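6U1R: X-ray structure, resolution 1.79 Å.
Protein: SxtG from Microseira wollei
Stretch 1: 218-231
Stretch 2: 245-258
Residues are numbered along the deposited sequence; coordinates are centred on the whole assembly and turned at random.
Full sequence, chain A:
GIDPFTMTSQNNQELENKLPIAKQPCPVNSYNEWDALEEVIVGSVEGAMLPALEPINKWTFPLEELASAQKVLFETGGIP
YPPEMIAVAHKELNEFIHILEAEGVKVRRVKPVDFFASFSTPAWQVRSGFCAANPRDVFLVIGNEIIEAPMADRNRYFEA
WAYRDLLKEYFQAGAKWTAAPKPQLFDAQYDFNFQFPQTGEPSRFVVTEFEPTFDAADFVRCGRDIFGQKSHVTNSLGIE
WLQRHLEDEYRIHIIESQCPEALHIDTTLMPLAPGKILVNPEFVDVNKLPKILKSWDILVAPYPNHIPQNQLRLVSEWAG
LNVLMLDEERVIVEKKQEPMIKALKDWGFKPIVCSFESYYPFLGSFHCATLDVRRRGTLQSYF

Stretch 1 (218-231) DFVRCGRDIFGQKS
Stretch 2, residues 245-258: HLEDEYRIHIIESQ

Parallel pairing of two strands of SxtG, one starting at D225 and the other at R251, with N-to-C directions 35° apart and axes 4.5 Å apart at closest approach. In stretch 1, strand 219-222 runs through a type II' turn, C222 to D225, into the strand that starts at D225; G223 has phi/psi 66/-128, a positive phi that suits glycine. The hairpin is closed by V220 N to F227 O (2.9 Å), F227 N to V220 O (3.0 Å) and C222 N to D225 O (2.9 Å). Paired residues are D225 with R251, I226 with I252, F227 with H253 and G228 with I254, CA atoms 4.7 to 5.0 Å apart; their phi/psi values are extended, most near -110/130 (I226 -121/138, H253 -111/134, I254 -107/123), with G228 flatter at -136/176.

Stretch 2 begins at the end of a helix, which L246 (-104/15; chi1 m, chi2 t) is the first to leave. L246 O accepts from Y250 N at 3.0 Å, and L246 CD1 packs 3.9 Å from I226 CD1. E249 (-131/-15; chi1 m, chi2 m) meets the extended side chain of R224 (m, t, t, chi4 -90°): R224 NH1 forms a salt bridge with E249 OE1 at 2.6 Å, nearly in the guanidinium plane, and also donates to E249 O at 2.9 Å, so one nitrogen grips both side chain and backbone. Y250 (-127/152; chi1 m, chi2 -89°) turns its ring edge to the turn, CE1 3.3 Å from G223 O, while its CD1 lies 3.9 Å from I226 CD1.

The backbone ladder starts at R251, whose N donates to R224 O (2.8 Å) and whose O accepts from I226 N (2.9 Å). Its side chain (m, t, m, chi4 -108°) bends back to D225 (chi1 m, chi2 -77°) in a two-pronged salt bridge: R251 NE to D225 OD1 at 2.9 Å and R251 NH2 to D225 OD2 at 3.1 Å, both almost straight. I252 (m, t) lies on the other face of the sheet with I226 (m, t), I252 CG1 4.4 Å from I226 CB; I252 CG2 touches the ring edge of F219 (chi1 m, chi2 87°) at CE2, 4.1 Å away.

H253 (chi1 m, chi2 -90°) returns to the face of D225 and F227. H253 N donates to I226 O (2.7 Å), H253 O accepts from G228 N (2.8 Å), and H253 NE2 donates to D225 OD1 (2.8 Å), making that oxygen a shared acceptor for R251 and H253. The H253 and F227 (chi1 m, chi2 -88°) rings are near parallel, 28° apart, but slid so that they barely overlap, with centroids separated by 5.2 Å.

I254 (m, m) pairs with G228, where a CB would clash with F219 CE2 at 2.5 Å. I255 N (I255 chi1 p, chi2 t) donates to G228 O at 2.8 Å. Beyond it, waters take over: one links I255 O (2.6 Å) to K230 N (3.0 Å), and another joins S257 OG (2.6 Å) to Q229 OE1 (2.8 Å), with S257 chi1 t and Q229 chi1 p, chi2 t.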

ATOM      1  N   ASP A 218      13.126   4.883 -10.038  1.00 11.43           N
ATOM      2  CA  ASP A 218      14.271   4.001 -10.262  1.00 13.60           C
ATOM      3  C   ASP A 218      13.999   2.944 -11.344  1.00 13.38           C
ATOM      4  O   ASP A 218      14.846   2.049 -11.542  1.00 13.29           O
ATOM      5  CB  ASP A 218      14.688   3.305  -8.956  1.00 12.11           C
ATOM      6  CG  ASP A 218      15.673   4.133  -8.142  1.00 12.72           C
ATOM      7  OD1 ASP A 218      16.589   4.729  -8.756  1.00 14.23           O
ATOM      8  OD2 ASP A 218      15.512   4.196  -6.899  1.00 13.74           O
ATOM      9  N   PHE A 219      12.870   3.056 -12.060  1.00 13.62           N
ATOM     10  CA  PHE A 219      12.488   2.131 -13.124  1.00 12.45           C
ATOM     11  C   PHE A 219      12.059   2.888 -14.378  1.00 13.38           C
ATOM     12  O   PHE A 219      11.477   3.976 -14.293  1.00 12.52           O
ATOM     13  CB  PHE A 219      11.350   1.208 -12.673  1.00 12.48           C
ATOM     14  CG  PHE A 219      11.681   0.414 -11.447  1.00 12.88           C
ATOM     15  CD1 PHE A 219      11.463   0.943 -10.185  1.00 12.54           C
ATOM     16  CD2 PHE A 219      12.234  -0.847 -11.553  1.00 13.82           C
ATOM     17  CE1 PHE A 219      11.779   0.233  -9.063  1.00 12.92           C
ATOM     18  CE2 PHE A 219      12.540  -1.575 -10.415  1.00 13.23           C
ATOM     19  CZ  PHE A 219      12.324  -1.032  -9.171  1.00 13.17           C
ATOM     20  N   VAL A 220      12.376   2.314 -15.548  1.00 12.95           N
ATOM     21  CA  VAL A 220      11.862   2.796 -16.829  1.00 12.82           C
ATOM     22  C   VAL A 220      11.251   1.616 -17.573  1.00 13.30           C
ATOM     23  O   VAL A 220      11.656   0.464 -17.385  1.00 13.90           O
ATOM     24  CB  VAL A 220      12.947   3.488 -17.687  1.00 13.14           C
ATOM     25  CG1 VAL A 220      13.220   4.869 -17.150  1.00 14.66           C
ATOM     26  CG2 VAL A 220      14.229   2.656 -17.725  1.00 13.85           C
ATOM     27  N   ARG A 221      10.249   1.905 -18.416  1.00 13.13           N
ATOM     28  CA  ARG A 221       9.322   0.889 -18.931  1.00 14.17           C
ATOM     29  C   ARG A 221       9.468   0.672 -20.434  1.00 13.54           C
ATOM     30  O   ARG A 221       9.340   1.624 -21.215  1.00 12.21           O
ATOM     31  CB  ARG A 221       7.886   1.306 -18.615  1.00 14.04           C
ATOM     32  CG  ARG A 221       7.558   1.305 -17.087  1.00 12.72           C
ATOM     33  CD  ARG A 221       6.297   2.079 -16.726  1.00 14.96           C
ATOM     34  NE  ARG A 221       6.423   3.420 -17.273  1.00 14.00           N
ATOM     35  CZ  ARG A 221       5.541   4.019 -18.058  1.00 15.50           C
ATOM     36  NH1 ARG A 221       4.354   3.466 -18.330  1.00 14.16           N
ATOM     37  NH2 ARG A 221       5.854   5.203 -18.564  1.00 14.64           N
ATOM     38  N   CYS A 222       9.659  -0.598 -20.834  1.00 13.67           N
ATOM     39  CA  CYS A 222       9.751  -1.012 -22.246  1.00 13.36           C
ATOM     40  C   CYS A 222       8.802  -2.180 -22.538  1.00 14.33           C
ATOM     41  O   CYS A 222       9.220  -3.253 -22.975  1.00 15.37           O
ATOM     42  CB  CYS A 222      11.166  -1.439 -22.628  1.00 15.08           C
ATOM     43  SG  CYS A 222      12.379  -0.122 -22.478  1.00 15.06           S
ATOM     44  N   GLY A 223       7.517  -1.960 -22.331  1.00 14.59           N
ATOM     45  CA  GLY A 223       6.548  -3.039 -22.513  1.00 14.49           C
ATOM     46  C   GLY A 223       6.753  -4.129 -21.484  1.00 16.94           C
ATOM     47  O   GLY A 223       6.811  -3.864 -20.276  1.00 15.67           O
ATOM     48  N   ARG A 224       6.879  -5.375 -21.955  1.00 14.40           N
ATOM     49  CA  ARG A 224       7.038  -6.509 -21.055  1.00 16.50           C
ATOM     50  C   ARG A 224       8.366  -6.498 -20.296  1.00 17.26           C
ATOM     51  O   ARG A 224       8.500  -7.240 -19.315  1.00 17.54           O
ATOM     52  CB  ARG A 224       6.930  -7.828 -21.827  1.00 20.24           C
ATOM     53  CG  ARG A 224       5.532  -8.156 -22.309  1.00 19.91           C
ATOM     54  CD  ARG A 224       5.388  -9.616 -22.700  1.00 24.41           C
ATOM     55  NE  ARG A 224       4.038  -9.898 -23.193  1.00 24.64           N
ATOM     56  CZ  ARG A 224       3.010 -10.277 -22.440  1.00 27.02           C
ATOM     57  NH1 ARG A 224       3.147 -10.440 -21.131  1.00 24.20           N
ATOM     58  NH2 ARG A 224       1.824 -10.504 -23.012  1.00 27.25           N
ATOM     59  N   ASP A 225       9.329  -5.680 -20.710  1.00 15.40           N
ATOM     60  CA  ASP A 225      10.631  -5.596 -20.061  1.00 15.42           C
ATOM     61  C   ASP A 225      10.771  -4.227 -19.414  1.00 14.81           C
ATOM     62  O   ASP A 225      10.556  -3.199 -20.071  1.00 14.76           O
ATOM     63  CB  ASP A 225      11.754  -5.858 -21.067  1.00 17.08           C
ATOM     64  CG  ASP A 225      11.673  -7.242 -21.637  1.00 18.79           C
ATOM     65  OD1 ASP A 225      12.064  -8.185 -20.923  1.00 18.15           O
ATOM     66  OD2 ASP A 225      11.175  -7.390 -22.779  1.00 20.99           O
ATOM     67  N   ILE A 226      11.111  -4.229 -18.120  1.00 15.39           N
ATOM     68  CA  ILE A 226      11.288  -3.034 -17.302  1.00 13.15           C
ATOM     69  C   ILE A 226      12.718  -3.045 -16.756  1.00 13.70           C
ATOM     70  O   ILE A 226      13.232  -4.099 -16.361  1.00 15.77           O
ATOM     71  CB  ILE A 226      10.244  -3.006 -16.160  1.00 15.18           C
ATOM     72  CG1 ILE A 226       8.826  -2.857 -16.723  1.00 14.20           C
ATOM     73  CG2 ILE A 226      10.531  -1.879 -15.156  1.00 14.45           C
ATOM     74  CD1 ILE A 226       7.732  -3.188 -15.735  1.00 16.45           C
ATOM     75  N   PHE A 227      13.372  -1.895 -16.768  1.00 13.52           N
ATOM     76  CA  PHE A 227      14.745  -1.777 -16.281  1.00 13.56           C
ATOM     77  C   PHE A 227      14.761  -0.964 -14.995  1.00 14.48           C
ATOM     78  O   PHE A 227      14.129   0.092 -14.925  1.00 13.43           O
ATOM     79  CB  PHE A 227      15.632  -1.137 -17.341  1.00 15.23           C
ATOM     80  CG  PHE A 227      15.735  -1.965 -18.578  1.00 16.46           C
ATOM     81  CD1 PHE A 227      16.706  -2.947 -18.682  1.00 16.89           C
ATOM     82  CD2 PHE A 227      14.820  -1.826 -19.598  1.00 17.51           C
ATOM     83  CE1 PHE A 227      16.788  -3.743 -19.796  1.00 17.84           C
ATOM     84  CE2 PHE A 227      14.900  -2.636 -20.724  1.00 18.63           C
ATOM     85  CZ  PHE A 227      15.889  -3.595 -20.809  1.00 18.30           C
ATOM     86  N   GLY A 228      15.476  -1.463 -13.983  1.00 14.64           N
ATOM     87  CA  GLY A 228      15.596  -0.758 -12.721  1.00 14.42           C
ATOM     88  C   GLY A 228      17.029  -0.784 -12.226  1.00 14.33           C
ATOM     89  O   GLY A 228      17.907  -1.402 -12.835  1.00 15.58           O
ATOM     90  N   GLN A 229      17.247  -0.094 -11.112  1.00 14.32           N
ATOM     91  CA  GLN A 229      18.528  -0.122 -10.419  1.00 13.78           C
ATOM     92  C   GLN A 229      18.284  -0.104  -8.916  1.00 14.37           C
ATOM     93  O   GLN A 229      17.292   0.447  -8.443  1.00 14.01           O
ATOM     94  CB  GLN A 229      19.406   1.086 -10.795  1.00 14.69           C
ATOM     95  CG  GLN A 229      18.723   2.417 -10.453  1.00 14.01           C
ATOM     96  CD  GLN A 229      19.588   3.647 -10.657  1.00 15.42           C
ATOM     97  OE1 GLN A 229      20.633   3.598 -11.315  1.00 16.44           O
ATOM     98  NE2 GLN A 229      19.146   4.779 -10.088  1.00 14.72           N
ATOM     99  N   LYS A 230      19.217  -0.695  -8.169  1.00 15.33           N
ATOM    100  CA  LYS A 230      19.361  -0.373  -6.754  1.00 14.41           C
ATOM    101  C   LYS A 230      19.881   1.059  -6.602  1.00 12.51           C
ATOM    102  O   LYS A 230      20.566   1.580  -7.478  1.00 13.93           O
ATOM    103  CB  LYS A 230      20.321  -1.362  -6.084  1.00 14.84           C
ATOM    104  CG  LYS A 230      19.792  -2.815  -6.027  1.00 16.81           C
ATOM    105  CD  LYS A 230      20.760  -3.762  -5.301  1.00 20.44           C
ATOM    106  CE  LYS A 230      20.593  -3.653  -3.794  1.00 19.86           C
ATOM    107  NZ  LYS A 230      21.524  -4.563  -3.096  1.00 20.52           N
ATOM    108  N   SER A 231      19.536   1.705  -5.492  1.00 12.53           N
ATOM    109  CA  SER A 231      19.905   3.105  -5.274  1.00 12.19           C
ATOM    110  C   SER A 231      19.869   3.391  -3.782  1.00 12.52           C
ATOM    111  O   SER A 231      19.682   2.488  -2.970  1.00 12.38           O
ATOM    112  CB  SER A 231      18.955   4.052  -6.014  1.00 15.19           C
ATOM    113  OG  SER A 231      17.711   4.042  -5.365  1.00 13.46           O
ATOM    114  N   HIS A 245       4.871  -8.817  -7.942  1.00 16.59           N
ATOM    115  CA  HIS A 245       3.589  -8.201  -8.262  1.00 15.96           C
ATOM    116  C   HIS A 245       3.293  -8.261  -9.756  1.00 17.98           C
ATOM    117  O   HIS A 245       2.127  -8.443 -10.156  1.00 16.81           O
ATOM    118  CB  HIS A 245       3.579  -6.755  -7.767  1.00 15.43           C
ATOM    119  CG  HIS A 245       2.244  -6.096  -7.887  1.00 15.83           C
ATOM    120  ND1 HIS A 245       1.173  -6.432  -7.084  1.00 16.88           N
ATOM    121  CD2 HIS A 245       1.801  -5.132  -8.728  1.00 17.52           C
ATOM    122  CE1 HIS A 245       0.130  -5.692  -7.422  1.00 18.90           C
ATOM    123  NE2 HIS A 245       0.486  -4.891  -8.410  1.00 18.30           N
ATOM    124  N   LEU A 246       4.324  -8.132 -10.595  1.00 15.70           N
ATOM    125  CA  LEU A 246       4.174  -8.068 -12.046  1.00 17.46           C
ATOM    126  C   LEU A 246       4.568  -9.366 -12.760  1.00 19.67           C
ATOM    127  O   LEU A 246       4.732  -9.358 -13.983  1.00 22.65           O
ATOM    128  CB  LEU A 246       5.006  -6.909 -12.603  1.00 16.91           C
ATOM    129  CG  LEU A 246       4.658  -5.502 -12.110  1.00 15.44           C
ATOM    130  CD1 LEU A 246       5.553  -4.463 -12.785  1.00 16.35           C
ATOM    131  CD2 LEU A 246       3.174  -5.218 -12.314  1.00 17.96           C
ATOM    132  N   GLU A 247       4.698 -10.485 -12.039  1.00 19.20           N
ATOM    133  CA  GLU A 247       5.366 -11.664 -12.607  1.00 21.43           C
ATOM    134  C   GLU A 247       4.571 -12.336 -13.727  1.00 22.64           C
ATOM    135  O   GLU A 247       5.164 -13.057 -14.534  1.00 23.10           O
ATOM    136  CB  GLU A 247       5.643 -12.712 -11.521  1.00 23.11           C
ATOM    137  CG  GLU A 247       4.378 -13.326 -10.916  1.00 24.58           C
ATOM    138  CD  GLU A 247       4.660 -14.276  -9.754  1.00 28.20           C
ATOM    139  OE1 GLU A 247       5.843 -14.460  -9.389  1.00 28.10           O
ATOM    140  OE2 GLU A 247       3.685 -14.813  -9.193  1.00 33.71           O
ATOM    141  N   ASP A 248       3.254 -12.160 -13.778  1.00 22.70           N
ATOM    142  CA  ASP A 248       2.470 -12.827 -14.818  1.00 25.73           C
ATOM    143  C   ASP A 248       2.814 -12.314 -16.212  1.00 27.17           C
ATOM    144  O   ASP A 248       2.715 -13.068 -17.192  1.00 25.68           O
ATOM    145  CB  ASP A 248       0.967 -12.634 -14.568  1.00 28.38           C
ATOM    146  CG  ASP A 248       0.459 -13.410 -13.356  1.00 32.08           C
ATOM    147  OD1 ASP A 248       1.132 -14.363 -12.926  1.00 31.16           O
ATOM    148  OD2 ASP A 248      -0.624 -13.058 -12.843  1.00 35.26           O
ATOM    149  N   GLU A 249       3.204 -11.042 -16.336  1.00 22.78           N
ATOM    150  CA  GLU A 249       3.335 -10.432 -17.654  1.00 23.35           C
ATOM    151  C   GLU A 249       4.645  -9.695 -17.890  1.00 22.08           C
ATOM    152  O   GLU A 249       4.951  -9.409 -19.053  1.00 20.29           O
ATOM    153  CB  GLU A 249       2.185  -9.441 -17.919  1.00 24.63           C
ATOM    154  CG  GLU A 249       0.760  -9.984 -17.719  1.00 30.96           C
ATOM    155  CD  GLU A 249       0.361 -11.059 -18.724  1.00 34.48           C
ATOM    156  OE1 GLU A 249       1.080 -11.276 -19.721  1.00 32.11           O
ATOM    157  OE2 GLU A 249      -0.686 -11.704 -18.502  1.00 44.59           O
ATOM    158  N   TYR A 250       5.434  -9.395 -16.852  1.00 19.19           N
ATOM    159  CA  TYR A 250       6.573  -8.493 -16.973  1.00 17.43           C
ATOM    160  C   TYR A 250       7.844  -9.139 -16.439  1.00 17.62           C
ATOM    161  O   TYR A 250       7.817  -9.990 -15.544  1.00 15.39           O
ATOM    162  CB  TYR A 250       6.326  -7.172 -16.213  1.00 16.48           C
ATOM    163  CG  TYR A 250       5.185  -6.395 -16.782  1.00 15.76           C
ATOM    164  CD1 TYR A 250       5.391  -5.476 -17.795  1.00 16.73           C
ATOM    165  CD2 TYR A 250       3.885  -6.606 -16.340  1.00 18.09           C
ATOM    166  CE1 TYR A 250       4.337  -4.760 -18.345  1.00 16.92           C
ATOM    167  CE2 TYR A 250       2.825  -5.894 -16.871  1.00 17.97           C
ATOM    168  CZ  TYR A 250       3.063  -4.978 -17.887  1.00 17.81           C
ATOM    169  OH  TYR A 250       2.014  -4.273 -18.421  1.00 18.97           O
ATOM    170  N   ARG A 251       8.962  -8.706 -17.003  1.00 17.55           N
ATOM    171  CA  ARG A 251      10.291  -9.098 -16.566  1.00 17.18           C
ATOM    172  C   ARG A 251      11.051  -7.834 -16.202  1.00 17.52           C
ATOM    173  O   ARG A 251      11.111  -6.901 -17.010  1.00 16.06           O
ATOM    174  CB  ARG A 251      11.034  -9.849 -17.674  1.00 20.59           C
ATOM    175  CG  ARG A 251      10.290 -11.061 -18.221  1.00 24.84           C
ATOM    176  CD  ARG A 251      10.904 -11.543 -19.537  1.00 30.26           C
ATOM    177  NE  ARG A 251      10.617 -10.656 -20.679  1.00 29.82           N
ATOM    178  CZ  ARG A 251       9.780 -10.933 -21.686  1.00 32.44           C
ATOM    179  NH1 ARG A 251       9.106 -12.080 -21.728  1.00 34.21           N
ATOM    180  NH2 ARG A 251       9.618 -10.059 -22.679  1.00 29.32           N
ATOM    181  N   ILE A 252      11.643  -7.812 -15.007  1.00 16.90           N
ATOM    182  CA  ILE A 252      12.426  -6.669 -14.536  1.00 16.41           C
ATOM    183  C   ILE A 252      13.909  -7.005 -14.586  1.00 18.38           C
ATOM    184  O   ILE A 252      14.351  -8.004 -14.001  1.00 18.34           O
ATOM    185  CB  ILE A 252      12.020  -6.265 -13.111  1.00 16.90           C
ATOM    186  CG1 ILE A 252      10.506  -6.048 -13.054  1.00 17.92           C
ATOM    187  CG2 ILE A 252      12.823  -5.022 -12.677  1.00 18.46           C
ATOM    188  CD1 ILE A 252      10.020  -5.435 -11.768  1.00 20.10           C
ATOM    189  N   HIS A 253      14.677  -6.140 -15.249  1.00 15.32           N
ATOM    190  CA  HIS A 253      16.114  -6.292 -15.434  1.00 16.70           C
ATOM    191  C   HIS A 253      16.810  -5.213 -14.624  1.00 16.22           C
ATOM    192  O   HIS A 253      16.409  -4.052 -14.685  1.00 17.99           O
ATOM    193  CB  HIS A 253      16.482  -6.145 -16.906  1.00 16.50           C
ATOM    194  CG  HIS A 253      15.696  -7.043 -17.804  1.00 17.89           C
ATOM    195  ND1 HIS A 253      16.109  -8.319 -18.128  1.00 19.73           N
ATOM    196  CD2 HIS A 253      14.504  -6.860 -18.417  1.00 18.31           C
ATOM    197  CE1 HIS A 253      15.207  -8.877 -18.921  1.00 20.19           C
ATOM    198  NE2 HIS A 253      14.222  -8.014 -19.109  1.00 18.95           N
ATOM    199  N   ILE A 254      17.843  -5.580 -13.881  1.00 16.70           N
ATOM    200  CA  ILE A 254      18.503  -4.650 -12.967  1.00 16.59           C
ATOM    201  C   ILE A 254      19.854  -4.276 -13.557  1.00 19.00           C
ATOM    202  O   ILE A 254      20.672  -5.159 -13.844  1.00 19.46           O
ATOM    203  CB  ILE A 254      18.645  -5.262 -11.565  1.00 17.72           C
ATOM    204  CG1 ILE A 254      17.253  -5.554 -10.987  1.00 17.68           C
ATOM    205  CG2 ILE A 254      19.438  -4.342 -10.635  1.00 17.81           C
ATOM    206  CD1 ILE A 254      16.296  -4.307 -10.935  1.00 19.39           C
ATOM    207  N   ILE A 255      20.086  -2.975 -13.752  1.00 17.30           N
ATOM    208  CA  ILE A 255      21.382  -2.488 -14.211  1.00 19.87           C
ATOM    209  C   ILE A 255      22.221  -2.090 -13.003  1.00 21.49           C
ATOM    210  O   ILE A 255      21.701  -1.824 -11.918  1.00 20.17           O
ATOM    211  CB  ILE A 255      21.264  -1.299 -15.186  1.00 20.61           C
ATOM    212  CG1 ILE A 255      20.787  -0.040 -14.455  1.00 19.04           C
ATOM    213  CG2 ILE A 255      20.340  -1.641 -16.354  1.00 21.95           C
ATOM    214  CD1 ILE A 255      21.153   1.229 -15.138  1.00 22.17           C
ATOM    215  N   GLU A 256      23.535  -1.998 -13.216  1.00 21.80           N
ATOM    216  CA  GLU A 256      24.475  -1.487 -12.221  1.00 24.19           C
ATOM    217  C   GLU A 256      24.836  -0.045 -12.564  1.00 22.80           C
ATOM    218  O   GLU A 256      25.348   0.217 -13.652  1.00 23.28           O
ATOM    219  CB  GLU A 256      25.736  -2.351 -12.186  1.00 25.93           C
ATOM    220  CG  GLU A 256      25.460  -3.842 -11.969  1.00 31.66           C
ATOM    221  CD  GLU A 256      24.924  -4.153 -10.583  1.00 37.42           C
ATOM    222  OE1 GLU A 256      25.364  -3.493  -9.617  1.00 38.34           O
ATOM    223  OE2 GLU A 256      24.061  -5.058 -10.458  1.00 39.88           O
ATOM    224  N   SER A 257      24.540   0.889 -11.656  1.00 22.12           N
ATOM    225  CA  SER A 257      24.976   2.273 -11.822  1.00 20.68           C
ATOM    226  C   SER A 257      26.354   2.463 -11.203  1.00 21.28           C
ATOM    227  O   SER A 257      26.650   1.916 -10.138  1.00 22.30           O
ATOM    228  CB  SER A 257      24.003   3.254 -11.170  1.00 22.03           C
ATOM    229  OG  SER A 257      24.460   4.594 -11.328  1.00 24.02           O
ATOM    230  N   GLN A 258      27.186   3.243 -11.877  1.00 19.58           N
ATOM    231  CA  GLN A 258      28.458   3.706 -11.340  1.00 21.28           C
ATOM    232  C   GLN A 258      28.339   5.037 -10.597  1.00 21.71           C
ATOM    233  O   GLN A 258      29.359   5.569 -10.150  1.00 21.71           O
ATOM    234  CB  GLN A 258      29.474   3.838 -12.481  1.00 24.34           C
ATOM    235  CG  GLN A 258      29.806   2.499 -13.154  1.00 26.18           C
ATOM    236  CD  GLN A 258      30.597   2.662 -14.452  1.00 30.46           C
ATOM    237  OE1 GLN A 258      30.476   3.669 -15.160  1.00 30.82           O
ATOM    238  NE2 GLN A 258      31.402   1.662 -14.771  1.00 29.47           N
TER
HETATM  239  O   HOH W   1      22.217   5.890 -11.604  1.00 16.78           O
HETATM  240  O   HOH W   2      21.660  -1.904  -9.318  1.00 18.53           O
HETATM  241  O   HOH W   3      22.910   0.301  -8.958  1.00 24.25           O